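Local coordinates for putative oxidoreductase molybdopterin-binding subunit (Sulfolobus tokodaii, PDB 4ZOH), which probably forms the catalytic subunit of a xanthine dehydrogenase/aldehyde oxidase-family enzyme, holding the pterin cytosine dinucleotide of its molybdenum cofactor, at residues E247-A252 / Q637-P642; E524-H529 / K535-E540. One frame throughout, in Å; residues are numbered along the deposited sequence.

Interaction 1: residues E247-A252 / Q637-P642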
ATOM      1  N   GLU A 247      15.367  17.494  13.447  1.00 19.79           N
ATOM      2  CA  GLU A 247      16.282  16.397  13.170  1.00 18.84           C
ATOM      3  C   GLU A 247      16.985  16.545  11.840  1.00 18.76           C
ATOM      4  O   GLU A 247      18.222  16.318  11.729  1.00 19.15           O
ATOM      5  CB  GLU A 247      15.505  15.050  13.182  1.00 19.30           C
ATOM      6  CG  GLU A 247      15.122  14.622  14.610  1.00 22.48           C
ATOM      7  CD  GLU A 247      14.511  13.236  14.572  1.00 24.34           C
ATOM      8  OE1 GLU A 247      15.249  12.219  14.538  1.00 24.89           O
ATOM      9  OE2 GLU A 247      13.288  13.199  14.538  1.00 23.31           O
ATOM     10  N   GLU A 248      16.198  16.875  10.794  1.00 18.67           N
ATOM     11  CA  GLU A 248      16.759  16.922   9.466  1.00 19.37           C
ATOM     12  C   GLU A 248      17.884  17.991   9.497  1.00 19.81           C
ATOM     13  O   GLU A 248      18.975  17.725   9.088  1.00 21.53           O
ATOM     14  CB  GLU A 248      15.656  17.300   8.413  1.00 18.44           C
ATOM     15  CG  GLU A 248      16.132  17.045   6.998  1.00 18.17           C
ATOM     16  CD  GLU A 248      16.146  15.581   6.576  1.00 20.31           C
ATOM     17  OE1 GLU A 248      16.240  15.375   5.341  1.00 21.85           O
ATOM     18  OE2 GLU A 248      16.058  14.610   7.452  1.00 21.92           O
ATOM     19  N   PHE A 249      17.606  19.175  10.045  1.00 19.08           N
ATOM     20  CA  PHE A 249      18.598  20.261  10.029  1.00 21.22           C
ATOM     21  C   PHE A 249      19.891  19.860  10.697  1.00 22.58           C
ATOM     22  O   PHE A 249      20.932  20.149  10.185  1.00 18.56           O
ATOM     23  CB  PHE A 249      18.050  21.536  10.720  1.00 19.34           C
ATOM     24  CG  PHE A 249      17.311  22.432   9.777  1.00 20.65           C
ATOM     25  CD1 PHE A 249      18.001  23.028   8.711  1.00 21.83           C
ATOM     26  CD2 PHE A 249      15.937  22.676   9.939  1.00 18.30           C
ATOM     27  CE1 PHE A 249      17.357  23.849   7.801  1.00 23.61           C
ATOM     28  CE2 PHE A 249      15.288  23.520   9.052  1.00 24.09           C
ATOM     29  CZ  PHE A 249      15.982  24.110   7.984  1.00 23.69           C
ATOM     30  N   ILE A 250      19.771  19.129  11.813  1.00 24.26           N
ATOM     31  CA  ILE A 250      20.891  18.745  12.639  1.00 25.06           C
ATOM     32  C   ILE A 250      21.706  17.570  12.064  1.00 28.38           C
ATOM     33  O   ILE A 250      22.916  17.423  12.327  1.00 28.94           O
ATOM     34  CB  ILE A 250      20.256  18.555  14.014  1.00 26.42           C
ATOM     35  CG1 ILE A 250      20.314  19.868  14.762  1.00 21.23           C
ATOM     36  CG2 ILE A 250      20.649  17.313  14.748  1.00 25.99           C
ATOM     37  CD1 ILE A 250      19.318  19.892  15.883  1.00 35.33           C
ATOM     38  N   SER A 251      21.071  16.757  11.238  1.00 25.22           N
ATOM     39  CA  SER A 251      21.719  15.521  10.789  1.00 22.38           C
ATOM     40  C   SER A 251      21.940  15.363   9.307  1.00 22.69           C
ATOM     41  O   SER A 251      22.553  14.385   8.863  1.00 21.73           O
ATOM     42  CB  SER A 251      20.914  14.314  11.332  1.00 22.45           C
ATOM     43  OG  SER A 251      19.553  14.361  10.934  1.00 23.39           O
ATOM     44  N   ALA A 252      21.385  16.239   8.476  1.00 20.01           N
ATOM     45  CA  ALA A 252      21.452  15.882   7.053  1.00 18.24           C
ATOM     46  C   ALA A 252      21.407  17.113   6.173  1.00 17.69           C
ATOM     47  O   ALA A 252      20.895  18.174   6.608  1.00 16.59           O
ATOM     48  CB  ALA A 252      20.373  14.898   6.680  1.00 21.10           C
ATOM     49  N   GLN A 637      12.705  29.175  10.563  1.00 29.64           N
ATOM     50  CA  GLN A 637      12.828  30.571  11.051  1.00 36.87           C
ATOM     51  C   GLN A 637      14.295  30.911  11.103  1.00 37.12           C
ATOM     52  O   GLN A 637      14.664  31.840  10.432  1.00 36.46           O
ATOM     53  CB  GLN A 637      12.111  30.776  12.397  1.00 38.36           C
ATOM     54  CG  GLN A 637      12.444  32.045  13.165  1.00 45.05           C
ATOM     55  CD  GLN A 637      11.980  31.935  14.613  1.00 45.59           C
ATOM     56  OE1 GLN A 637      10.837  32.212  14.939  1.00 45.12           O
ATOM     57  NE2 GLN A 637      12.872  31.500  15.488  1.00 44.99           N
ATOM     58  N   ASP A 638      15.141  30.119  11.808  1.00 32.23           N
ATOM     59  CA  ASP A 638      16.574  30.473  11.977  1.00 28.78           C
ATOM     60  C   ASP A 638      17.505  30.070  10.818  1.00 29.44           C
ATOM     61  O   ASP A 638      18.621  30.562  10.715  1.00 27.59           O
ATOM     62  CB  ASP A 638      17.172  29.930  13.295  1.00 28.13           C
ATOM     63  CG  ASP A 638      16.297  30.172  14.478  1.00 30.96           C
ATOM     64  OD1 ASP A 638      15.659  31.238  14.569  1.00 36.44           O
ATOM     65  OD2 ASP A 638      16.222  29.272  15.338  1.00 32.04           O
ATOM     66  N   TYR A 639      17.083  29.129   9.971  1.00 27.91           N
ATOM     67  CA  TYR A 639      17.809  28.833   8.733  1.00 25.31           C
ATOM     68  C   TYR A 639      16.987  29.406   7.571  1.00 26.30           C
ATOM     69  O   TYR A 639      16.047  28.776   7.113  1.00 28.81           O
ATOM     70  CB  TYR A 639      18.087  27.339   8.538  1.00 21.80           C
ATOM     71  CG  TYR A 639      19.031  27.132   7.385  1.00 22.68           C
ATOM     72  CD1 TYR A 639      20.400  27.260   7.560  1.00 21.79           C
ATOM     73  CD2 TYR A 639      18.547  26.846   6.117  1.00 20.40           C
ATOM     74  CE1 TYR A 639      21.276  27.090   6.479  1.00 21.45           C
ATOM     75  CE2 TYR A 639      19.394  26.697   5.050  1.00 23.61           C
ATOM     76  CZ  TYR A 639      20.772  26.850   5.243  1.00 22.16           C
ATOM     77  OH  TYR A 639      21.581  26.689   4.153  1.00 21.53           O
ATOM     78  N   PRO A 640      17.323  30.627   7.123  1.00 30.98           N
ATOM     79  CA  PRO A 640      16.344  31.426   6.345  1.00 25.91           C
ATOM     80  C   PRO A 640      16.336  31.123   4.862  1.00 27.45           C
ATOM     81  O   PRO A 640      16.868  31.938   4.061  1.00 29.47           O
ATOM     82  CB  PRO A 640      16.836  32.868   6.592  1.00 27.02           C
ATOM     83  CG  PRO A 640      18.320  32.706   6.700  1.00 26.30           C
ATOM     84  CD  PRO A 640      18.545  31.413   7.441  1.00 27.22           C
ATOM     85  N   ILE A 641      15.724  30.009   4.439  1.00 24.12           N
ATOM     86  CA  ILE A 641      15.643  29.820   2.986  1.00 22.17           C
ATOM     87  C   ILE A 641      14.684  30.941   2.432  1.00 20.59           C
ATOM     88  O   ILE A 641      13.795  31.386   3.167  1.00 18.50           O
ATOM     89  CB  ILE A 641      15.223  28.385   2.584  1.00 21.11           C
ATOM     90  CG1 ILE A 641      13.739  28.062   2.866  1.00 21.31           C
ATOM     91  CG2 ILE A 641      16.146  27.405   3.312  1.00 21.61           C
ATOM     92  CD1 ILE A 641      13.269  26.814   2.057  1.00 23.78           C
ATOM     93  N   PRO A 642      14.878  31.389   1.177  1.00 20.51           N
ATOM     94  CA  PRO A 642      14.064  32.564   0.775  1.00 20.17           C
ATOM     95  C   PRO A 642      12.553  32.266   0.543  1.00 20.52           C
ATOM     96  O   PRO A 642      12.189  31.186   0.047  1.00 23.68           O
ATOM     97  CB  PRO A 642      14.681  33.016  -0.541  1.00 18.54           C
ATOM     98  CG  PRO A 642      15.460  31.904  -1.036  1.00 20.27           C
ATOM     99  CD  PRO A 642      15.909  31.074   0.163  1.00 18.95           C
TER
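The rings of Phe249 and Tyr639 meet at a slant, their planes 50° apart and their centroids 5.6 Å from each other, an aromatic pair that is neither stacked nor T-shaped. One corner of the phenylalanine does the touching. Its CE1 lies 3.6 Å from CD2 of Tyr639 and 3.7 Å from CG of the same ring, while the neighbouring corner, Phe249 CZ, comes to 3.9 Å from the tyrosine CB. The phenylalanine thus reaches the root of the tyrosine side chain and not its hydroxyl end. With CG trans to the backbone N (chi1 -170°), the tyrosine ring extends past that corner and carries its hydroxyl onward, where OH is hydrogen-bonded with the backbone N of Ile161 and more weakly with Glu621. One end of the ring is therefore fixed by a polar bond, the other packed against carbon. Phe249 also makes an edge-to-face pair with Phe636, so it meets two aromatic residues from the same part of the chain.

No hydrogen bond crosses between 247-252 and 637-642; the contact is small, 92 Å² in all, and its two touching residues are buried. Just after Tyr639 the chain bends through an inverse gamma turn centred on Pro640, with a weak bond of 3.0 Å from Ile641 N to Tyr639 O.

The helical side is the last turn of helix 245-251, where Glu248 O accepts from both Ser251 N and Ala252 N, and where Glu247 and Glu248 form salt bridges to Arg38 and Arg168. The other side is the loop between helix 600-619 and strand 651-655, and strand 149-161 contributes Ile161 against Phe249 and Val160 against Tyr639.

Interaction 2: residues E524-H529 / K535-E540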
ATOM      1  N   GLU A 524       5.573   7.060 -38.493  1.00 37.07           N
ATOM      2  CA  GLU A 524       4.524   7.119 -37.457  1.00 38.19           C
ATOM      3  C   GLU A 524       4.067   5.746 -36.875  1.00 35.68           C
ATOM      4  O   GLU A 524       2.912   5.566 -36.504  1.00 33.92           O
ATOM      5  CB  GLU A 524       3.342   8.001 -37.930  1.00 40.38           C
ATOM      6  CG  GLU A 524       3.831   9.374 -38.438  1.00 47.53           C
ATOM      7  CD  GLU A 524       2.738  10.348 -38.777  1.00 49.60           C
ATOM      8  OE1 GLU A 524       1.721   9.967 -39.379  1.00 57.82           O
ATOM      9  OE2 GLU A 524       2.896  11.521 -38.424  1.00 58.17           O
ATOM     10  N   GLY A 525       5.000   4.796 -36.821  1.00 36.61           N
ATOM     11  CA  GLY A 525       4.697   3.483 -36.308  1.00 41.60           C
ATOM     12  C   GLY A 525       4.249   2.455 -37.341  1.00 47.98           C
ATOM     13  O   GLY A 525       4.263   1.254 -37.048  1.00 41.83           O
ATOM     14  N   ASN A 526       3.838   2.912 -38.539  1.00 50.75           N
ATOM     15  CA  ASN A 526       3.399   1.999 -39.617  1.00 42.84           C
ATOM     16  C   ASN A 526       4.530   1.621 -40.570  1.00 43.39           C
ATOM     17  O   ASN A 526       5.459   2.365 -40.737  1.00 39.52           O
ATOM     18  CB  ASN A 526       2.190   2.549 -40.356  1.00 41.88           C
ATOM     19  CG  ASN A 526       1.129   3.104 -39.418  1.00 46.48           C
ATOM     20  OD1 ASN A 526       0.582   2.406 -38.551  1.00 42.02           O
ATOM     21  ND2 ASN A 526       0.871   4.396 -39.556  1.00 44.88           N
ATOM     22  N   VAL A 527       4.486   0.425 -41.151  1.00 50.00           N
ATOM     23  CA  VAL A 527       5.501   0.071 -42.153  1.00 54.45           C
ATOM     24  C   VAL A 527       4.780  -0.113 -43.529  1.00 57.78           C
ATOM     25  O   VAL A 527       3.670  -0.686 -43.600  1.00 50.49           O
ATOM     26  CB  VAL A 527       6.456  -1.060 -41.663  1.00 47.00           C
ATOM     27  CG1 VAL A 527       7.421  -1.503 -42.739  1.00 47.79           C
ATOM     28  CG2 VAL A 527       7.279  -0.591 -40.473  1.00 45.24           C
ATOM     29  N   THR A 528       5.362   0.491 -44.577  1.00 61.68           N
ATOM     30  CA  THR A 528       4.805   0.464 -45.950  1.00 55.38           C
ATOM     31  C   THR A 528       5.842  -0.031 -46.964  1.00 53.47           C
ATOM     32  O   THR A 528       7.062   0.322 -46.895  1.00 43.55           O
ATOM     33  CB  THR A 528       4.293   1.840 -46.437  1.00 57.81           C
ATOM     34  OG1 THR A 528       5.339   2.794 -46.293  1.00 67.78           O
ATOM     35  CG2 THR A 528       3.127   2.362 -45.643  1.00 49.11           C
ATOM     36  N   HIS A 529       5.349  -0.853 -47.900  1.00 57.57           N
ATOM     37  CA  HIS A 529       6.139  -1.299 -49.052  1.00 60.64           C
ATOM     38  C   HIS A 529       6.373  -0.128 -50.036  1.00 57.34           C
ATOM     39  O   HIS A 529       5.455   0.297 -50.727  1.00 67.77           O
ATOM     40  CB  HIS A 529       5.514  -2.516 -49.763  1.00 60.74           C
ATOM     41  CG  HIS A 529       6.535  -3.372 -50.452  1.00 72.57           C
ATOM     42  ND1 HIS A 529       6.946  -3.147 -51.749  1.00 74.49           N
ATOM     43  CD2 HIS A 529       7.286  -4.403 -49.999  1.00 75.84           C
ATOM     44  CE1 HIS A 529       7.881  -4.021 -52.076  1.00 76.69           C
ATOM     45  NE2 HIS A 529       8.109  -4.793 -51.029  1.00 79.47           N
ATOM     46  N   LYS A 535       0.808  -1.709 -46.716  1.00 54.18           N
ATOM     47  CA  LYS A 535       1.051  -1.071 -45.443  1.00 52.71           C
ATOM     48  C   LYS A 535       0.614  -2.006 -44.308  1.00 51.91           C
ATOM     49  O   LYS A 535      -0.452  -2.600 -44.382  1.00 51.40           O
ATOM     50  CB  LYS A 535       0.216   0.207 -45.408  1.00 54.58           C
ATOM     51  CG  LYS A 535       0.584   1.228 -44.349  1.00 55.13           C
ATOM     52  CD  LYS A 535      -0.553   2.229 -44.135  1.00 54.93           C
ATOM     53  CE  LYS A 535      -0.012   3.520 -43.550  1.00 50.00           C
ATOM     54  NZ  LYS A 535      -1.161   4.247 -42.956  1.00 55.01           N
ATOM     55  N   VAL A 536       1.420  -2.119 -43.256  1.00 47.59           N
ATOM     56  CA  VAL A 536       0.952  -2.763 -42.013  1.00 44.86           C
ATOM     57  C   VAL A 536       0.995  -1.753 -40.857  1.00 39.63           C
ATOM     58  O   VAL A 536       2.010  -1.098 -40.662  1.00 39.75           O
ATOM     59  CB  VAL A 536       1.662  -4.141 -41.744  1.00 42.13           C
ATOM     60  CG1 VAL A 536       3.181  -4.044 -41.846  1.00 33.43           C
ATOM     61  CG2 VAL A 536       1.181  -4.783 -40.449  1.00 44.69           C
ATOM     62  N   THR A 537      -0.139  -1.583 -40.168  1.00 37.10           N
ATOM     63  CA  THR A 537      -0.236  -0.651 -39.044  1.00 38.18           C
ATOM     64  C   THR A 537       0.631  -1.037 -37.819  1.00 39.45           C
ATOM     65  O   THR A 537       1.063  -2.209 -37.684  1.00 33.41           O
ATOM     66  CB  THR A 537      -1.666  -0.504 -38.543  1.00 39.90           C
ATOM     67  OG1 THR A 537      -2.105  -1.769 -38.035  1.00 42.30           O
ATOM     68  CG2 THR A 537      -2.627   0.031 -39.668  1.00 39.49           C
ATOM     69  N   PHE A 538       0.879  -0.043 -36.942  1.00 33.59           N
ATOM     70  CA  PHE A 538       1.610  -0.241 -35.665  1.00 30.47           C
ATOM     71  C   PHE A 538       0.995  -1.413 -34.866  1.00 25.68           C
ATOM     72  O   PHE A 538       1.692  -2.385 -34.581  1.00 25.10           O
ATOM     73  CB  PHE A 538       1.613   1.050 -34.825  1.00 31.66           C
ATOM     74  CG  PHE A 538       2.166   0.862 -33.428  1.00 32.10           C
ATOM     75  CD1 PHE A 538       3.539   0.881 -33.210  1.00 29.26           C
ATOM     76  CD2 PHE A 538       1.300   0.684 -32.324  1.00 30.37           C
ATOM     77  CE1 PHE A 538       4.041   0.718 -31.904  1.00 31.94           C
ATOM     78  CE2 PHE A 538       1.795   0.521 -31.027  1.00 29.79           C
ATOM     79  CZ  PHE A 538       3.174   0.518 -30.814  1.00 27.58           C
ATOM     80  N   ASN A 539      -0.305  -1.337 -34.604  1.00 24.30           N
ATOM     81  CA  ASN A 539      -0.998  -2.358 -33.870  1.00 30.20           C
ATOM     82  C   ASN A 539      -0.924  -3.780 -34.510  1.00 35.83           C
ATOM     83  O   ASN A 539      -0.750  -4.771 -33.779  1.00 29.56           O
ATOM     84  CB  ASN A 539      -2.435  -1.936 -33.549  1.00 28.56           C
ATOM     85  CG  ASN A 539      -2.492  -0.820 -32.496  1.00 35.43           C
ATOM     86  OD1 ASN A 539      -2.559   0.394 -32.824  1.00 30.80           O
ATOM     87  ND2 ASN A 539      -2.476  -1.216 -31.222  1.00 31.16           N
ATOM     88  N   GLU A 540      -0.998  -3.860 -35.850  1.00 32.06           N
ATOM     89  CA  GLU A 540      -0.829  -5.145 -36.546  1.00 33.34           C
ATOM     90  C   GLU A 540       0.590  -5.663 -36.425  1.00 29.04           C
ATOM     91  O   GLU A 540       0.786  -6.861 -36.246  1.00 32.65           O
ATOM     92  CB  GLU A 540      -1.243  -5.113 -38.047  1.00 34.98           C
ATOM     93  CG  GLU A 540      -2.735  -5.110 -38.352  1.00 38.77           C
ATOM     94  CD  GLU A 540      -3.047  -4.254 -39.605  1.00 46.20           C
ATOM     95  OE1 GLU A 540      -2.128  -3.960 -40.441  1.00 37.57           O
ATOM     96  OE2 GLU A 540      -4.226  -3.849 -39.749  1.00 49.33           O
TER
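Val527 O takes the shortest hydrogen bond between the two segments, 2.7 Å from Val536 N, and the CA of Lys535 adds a CA-H...O contact to the same oxygen. The return bond runs from Val527 N to Val536 O at 2.9 Å, so the two valines form the hydrogen-bonded pair of an antiparallel beta hairpin, strands 526-528 and 535-536. Both valine side chains lie on one face of this hairpin, where Leu513 and Ile541 pack against them. Thr528 and Lys535, the adjoining non-hydrogen-bonded pair, occupy the other face with their side chains side by side; the extended lysine chain passes on to Asn526, its CE 4.0 Å from CB of that residue.

One residue before the paired Val527, Asn526 continues the link through its side chain. Its CG stands trans to the carbonyl carbon (chi1 -45°), which brings OD1 to the backbone N of Phe538. This N-H meets a lone pair in the amide carbonyl plane at 2.9 Å, though the bond is bent, with 145° at the hydrogen. Asn526 thereby ties the strand to the first residue of helix 538-547, whose N-cap is Thr537. A capping box completes the start: Glu540 N donates to Thr537 OG1 over 3.2 Å, and Thr537 N donates to Glu540 OE1 over 3.1 Å, approaching that carboxylate from above its plane.

Gly525, with a positive phi of 92°, turns the chain just before the strand and sits close against Phe538. Its own oxygen lies at the edge of the Phe538 ring, near the ring plane, and 3.3 Å from Phe538 CA in a CA-H...O contact.

Interactions 1 and 2 are separate pieces of the subunit, their centres 57 Å apart and their nearest atoms about 41 Å apart, on opposite sides of the chain's centre. In sequence, the hairpin of interaction 2 falls between the two segments that interaction 1 brings together. Interaction 1 is long-range and joins the two molybdopterin cofactor-binding regions. It is nearer the middle of the chain and not in contact with the cofactors: the Tyr639 side chain is about 13 Å from the pterin cytosine dinucleotide and that of Phe249 about 13 Å from a two-iron cluster. Interaction 2 is local, within the second region, its centre about 43 Å from the centre of the chain, against about 18 Å for that of interaction 1.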